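PDB 2R3B: ADP-dependent (S)-NAD(P)H-hydrate dehydratase from Enterococcus faecalis, which probably catalyses the ADP-dependent dehydration of the S-form of NAD(P)HX, a repair step that restores NAD(P)H and releases AMP and phosphate. Local coordinates for residues M62-C67 / A89-A94; L74-T79 / M95-E100. All coordinates share one frame; numbering follows the deposited sequence.

Contact 1 (M62-C67 / A89-A94)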
# COMPACT_ATOMS: atom_id res chain seq x y z
N MSE B 62 -10.37 4.04 7.43
CA MSE B 62 -10.20 3.18 8.61
C MSE B 62 -11.49 2.45 9.02
O MSE B 62 -11.46 1.25 9.33
CB MSE B 62 -9.58 4.00 9.76
CG MSE B 62 -8.13 4.36 9.47
SE MSE B 62 -7.19 5.13 10.92
CE MSE B 62 -7.95 6.87 10.86
N SER B 63 -12.64 3.13 8.96
CA SER B 63 -13.90 2.45 9.14
C SER B 63 -14.14 1.35 8.13
O SER B 63 -14.70 0.30 8.47
CB SER B 63 -15.06 3.43 9.04
OG SER B 63 -14.96 4.43 10.02
N THR B 64 -13.78 1.62 6.88
CA THR B 64 -13.95 0.63 5.80
C THR B 64 -13.14 -0.62 6.07
O THR B 64 -13.66 -1.72 5.96
CB THR B 64 -13.57 1.26 4.46
OG1 THR B 64 -14.41 2.42 4.27
CG2 THR B 64 -13.73 0.26 3.29
N GLU B 65 -11.88 -0.48 6.45
CA GLU B 65 -11.03 -1.64 6.73
C GLU B 65 -11.64 -2.48 7.88
O GLU B 65 -11.63 -3.72 7.84
CB GLU B 65 -9.60 -1.19 7.06
CG GLU B 65 -8.62 -2.36 7.21
CD GLU B 65 -7.16 -2.00 7.00
OE1 GLU B 65 -6.81 -0.80 7.19
OE2 GLU B 65 -6.36 -2.93 6.66
N ALA B 66 -12.15 -1.80 8.91
CA ALA B 66 -12.78 -2.46 10.06
C ALA B 66 -14.02 -3.24 9.61
O ALA B 66 -14.23 -4.40 9.98
CB ALA B 66 -13.19 -1.39 11.13
N CYS B 67 -14.83 -2.61 8.79
CA CYS B 67 -16.08 -3.25 8.32
C CYS B 67 -15.84 -4.51 7.48
O CYS B 67 -16.41 -5.58 7.75
CB CYS B 67 -16.91 -2.21 7.55
SG CYS B 67 -18.56 -2.75 7.10
N ALA B 89 -6.50 1.34 -2.67
CA ALA B 89 -5.13 0.81 -2.44
C ALA B 89 -5.12 -0.06 -1.17
O ALA B 89 -4.36 -1.01 -1.09
CB ALA B 89 -4.12 1.96 -2.29
N ARG B 90 -5.89 0.32 -0.16
CA ARG B 90 -5.91 -0.41 1.11
C ARG B 90 -7.01 -1.48 1.21
O ARG B 90 -6.85 -2.51 1.89
CB ARG B 90 -6.07 0.59 2.27
CG ARG B 90 -4.92 1.59 2.42
CD ARG B 90 -5.10 2.49 3.63
NE ARG B 90 -5.10 1.64 4.82
CZ ARG B 90 -4.02 1.18 5.44
NH1 ARG B 90 -2.82 1.55 5.07
NH2 ARG B 90 -4.15 0.35 6.46
N CYS B 91 -8.14 -1.21 0.57
CA CYS B 91 -9.36 -2.00 0.71
C CYS B 91 -10.03 -2.15 -0.64
O CYS B 91 -11.05 -1.50 -0.89
CB CYS B 91 -10.36 -1.25 1.61
SG CYS B 91 -9.76 -0.93 3.32
N PRO B 92 -9.48 -3.00 -1.51
CA PRO B 92 -10.15 -3.18 -2.80
C PRO B 92 -11.51 -3.89 -2.75
O PRO B 92 -12.23 -3.85 -3.73
CB PRO B 92 -9.12 -3.97 -3.60
CG PRO B 92 -8.44 -4.77 -2.60
CD PRO B 92 -8.28 -3.85 -1.42
N GLU B 93 -11.88 -4.47 -1.60
CA GLU B 93 -13.15 -5.11 -1.43
C GLU B 93 -14.33 -4.09 -1.47
O GLU B 93 -15.44 -4.46 -1.77
CB GLU B 93 -13.20 -5.84 -0.10
CG GLU B 93 -12.20 -6.97 -0.00
CD GLU B 93 -10.84 -6.58 0.46
OE1 GLU B 93 -10.58 -5.37 0.72
OE2 GLU B 93 -10.00 -7.52 0.51
N ALA B 94 -14.06 -2.84 -1.13
CA ALA B 94 -15.08 -1.83 -0.97
C ALA B 94 -15.50 -1.25 -2.30
O ALA B 94 -14.63 -0.96 -3.16
CB ALA B 94 -14.56 -0.67 -0.12
O HOH W 1 -7.64 1.56 6.52
O HOH W 2 -4.88 -2.46 4.04
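Glu65 meets Arg90 where helix 57-70 approaches the C-terminal end of helix 84-90 and the turn after it, in the ribokinase-like alpha/beta core. Their link is a salt bridge. Arg90 NH2 donates to Glu65 OE1 at 3.0 Å, and the bond is nearly straight (170°). The acceptor lies at the edge of the guanidinium, close to its plane, and receives the bond on its syn lone pair. The two flat groups are turned 64° apart, and the one direct bond is from NH2. Arg90 NE lies 3.8 Å from Glu65 OE1 and is linked to it by water 1, which accepts from NE at 3.1 Å. Water 2 donates both to Glu65 OE2 and to the backbone Arg90 O. Thus OE1 is held by Arg90 and water 1, and OE2 by water 2 and Gln283. Arg90 NH1 reaches Ala89 O of the third subunit, which ties the salt bridge to the tetramer interface.

Beside this polar patch the packing is apolar. Cys91 leaves the helix and starts a type I turn that ends at Ala94. Its SG rests 3.7 Å from Glu65 CA, against the helix backbone. With CG2 anti to the backbone N, the Thr64 methyl faces the turn and meets Ala94 CB (CG2 to CB 3.6 Å). The Thr64 hydroxyl is turned back to Ile60 O of its own helix. Helix 278-292 covers Glu65 and Arg90 through Thr279, while strand 74-78 lies beneath Thr64 and Ala94.

Contact 2 (L74-T79 / M95-E100)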
# COMPACT_ATOMS: atom_id res chain seq x y z
N LEU B 74 -21.01 -7.15 1.99
CA LEU B 74 -20.74 -6.17 0.95
C LEU B 74 -20.61 -4.80 1.58
O LEU B 74 -21.41 -4.47 2.44
CB LEU B 74 -21.86 -6.16 -0.08
CG LEU B 74 -21.88 -7.33 -1.07
CD1 LEU B 74 -23.11 -7.19 -1.96
CD2 LEU B 74 -20.60 -7.39 -1.94
N THR B 75 -19.61 -4.04 1.18
CA THR B 75 -19.35 -2.72 1.78
C THR B 75 -19.25 -1.70 0.65
O THR B 75 -18.45 -1.87 -0.27
CB THR B 75 -18.05 -2.70 2.64
OG1 THR B 75 -18.19 -3.61 3.75
CG2 THR B 75 -17.74 -1.31 3.22
N THR B 76 -20.06 -0.64 0.77
CA THR B 76 -19.99 0.50 -0.15
C THR B 76 -19.66 1.74 0.65
O THR B 76 -20.21 1.93 1.75
CB THR B 76 -21.32 0.71 -0.90
OG1 THR B 76 -21.69 -0.51 -1.51
CG2 THR B 76 -21.18 1.79 -1.99
N VAL B 77 -18.79 2.59 0.09
CA VAL B 77 -18.38 3.80 0.77
C VAL B 77 -18.82 5.01 -0.04
O VAL B 77 -18.43 5.15 -1.21
CB VAL B 77 -16.87 3.84 1.04
CG1 VAL B 77 -16.48 5.03 1.96
CG2 VAL B 77 -16.40 2.50 1.71
N ILE B 78 -19.60 5.89 0.58
CA ILE B 78 -19.91 7.21 0.02
C ILE B 78 -18.97 8.22 0.68
O ILE B 78 -19.04 8.45 1.88
CB ILE B 78 -21.37 7.64 0.28
CG1 ILE B 78 -22.37 6.64 -0.30
CG2 ILE B 78 -21.63 9.10 -0.22
CD1 ILE B 78 -23.80 6.86 0.24
N THR B 79 -18.04 8.74 -0.10
CA THR B 79 -16.96 9.56 0.39
C THR B 79 -16.50 10.46 -0.72
O THR B 79 -16.80 10.23 -1.87
CB THR B 79 -15.78 8.70 0.91
OG1 THR B 79 -14.82 9.58 1.51
CG2 THR B 79 -15.07 7.92 -0.20
N MSE B 95 -16.79 -0.99 -2.45
CA MSE B 95 -17.29 -0.24 -3.60
C MSE B 95 -17.35 1.26 -3.22
O MSE B 95 -17.41 1.60 -2.01
CB MSE B 95 -18.61 -0.87 -4.06
CG MSE B 95 -18.43 -2.41 -4.41
SE MSE B 95 -20.17 -3.11 -4.66
CE MSE B 95 -20.52 -3.52 -2.75
N VAL B 96 -17.26 2.16 -4.20
CA VAL B 96 -17.10 3.59 -3.91
C VAL B 96 -18.08 4.45 -4.69
O VAL B 96 -18.27 4.28 -5.90
CB VAL B 96 -15.67 4.11 -4.12
CG1 VAL B 96 -14.69 3.49 -3.09
CG2 VAL B 96 -15.17 3.89 -5.56
N VAL B 97 -18.66 5.42 -3.99
CA VAL B 97 -19.59 6.37 -4.57
C VAL B 97 -19.18 7.74 -4.07
O VAL B 97 -18.87 7.91 -2.88
CB VAL B 97 -21.03 6.03 -4.16
CG1 VAL B 97 -22.05 7.09 -4.70
CG2 VAL B 97 -21.39 4.58 -4.65
N GLY B 98 -19.10 8.71 -4.96
CA GLY B 98 -18.79 10.10 -4.56
C GLY B 98 -19.99 10.87 -4.03
O GLY B 98 -21.15 10.56 -4.29
N PHE B 99 -19.71 11.88 -3.24
CA PHE B 99 -20.76 12.73 -2.69
C PHE B 99 -21.60 13.42 -3.75
O PHE B 99 -22.78 13.76 -3.48
CB PHE B 99 -20.15 13.82 -1.83
CG PHE B 99 -19.59 13.35 -0.52
CD1 PHE B 99 -20.28 12.48 0.30
CD2 PHE B 99 -18.42 13.89 -0.05
CE1 PHE B 99 -19.76 12.09 1.53
CE2 PHE B 99 -17.91 13.51 1.18
CZ PHE B 99 -18.58 12.60 1.95
N GLU B 100 -21.02 13.68 -4.92
CA GLU B 100 -21.68 14.37 -6.03
C GLU B 100 -22.64 13.46 -6.80
O GLU B 100 -23.44 13.92 -7.62
CB GLU B 100 -20.60 14.92 -6.99
CG GLU B 100 -20.00 13.88 -8.03
CD GLU B 100 -18.77 13.01 -7.55
OE1 GLU B 100 -18.50 12.92 -6.41
OE2 GLU B 100 -18.12 12.40 -8.37
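Strands 74-78 and 95-97 pair in parallel, with segment axes 4.5 Å apart at closest approach and 25° between their directions. Four backbone bonds join them: Met95 N to Thr75 O, Val77 N to Met95 O, Val97 N to Val77 O and Thr79 N to Val97 O. The shortest runs from Val77 N to Met95 O (2.7 Å). On one face of the sheet, Thr76 and Ile78 stand with Met95 and Val97. The selenomethionine Met95 bends at its third torsion (-86°), and this brings CE beside Thr76 OG1 (3.5 Å) and against Leu74 CD2. Farther along, Ile78 and Val97 lie side by side, CG1 to CB at 4.1 Å. The pair closes a beta-alpha-beta unit whose connection is helix 84-90. Val77 and Val96 occupy the other face, and both touch Leu87 of that helix. The Phe99 ring folds back over Thr79. Thr79 C lies over the centre of one face of the ring, 3.8 Å above its plane. Ile78 CG2 approaches the same ring obliquely, 3.7 Å from Phe99 CD1. The Thr79 hydroxyl is hydrogen-bonded to Gly51 O, and helix 102-111 packs on Ile78 and Val97 through Leu105.

In the fold
The contacts are interleaved along the chain: helix 57-70, strand 74-78, helix 84-90 and strand 95-97 follow in that order. Their centres are 11 Å apart, and they touch directly. Thr64 OG1 lies 3.2 Å from Val77 CG2, and Cys67 SG lies 3.5 Å from Thr75 OG1. Contact 1 belongs to the layer that packs on the Val77 face of the sheet. Contact 2 is the outermost strand pair at one side of this chain's sheet, and Val96 makes backbone hydrogen bonds to the second subunit. Contact 1 also reaches that subunit. The predicted (6S)-NADPHX site is nearby but is not part of either contact. The side chain of Thr64 is about 9 Å from that of Asp235, and that of Thr79 about 8 Å from that of Ala59.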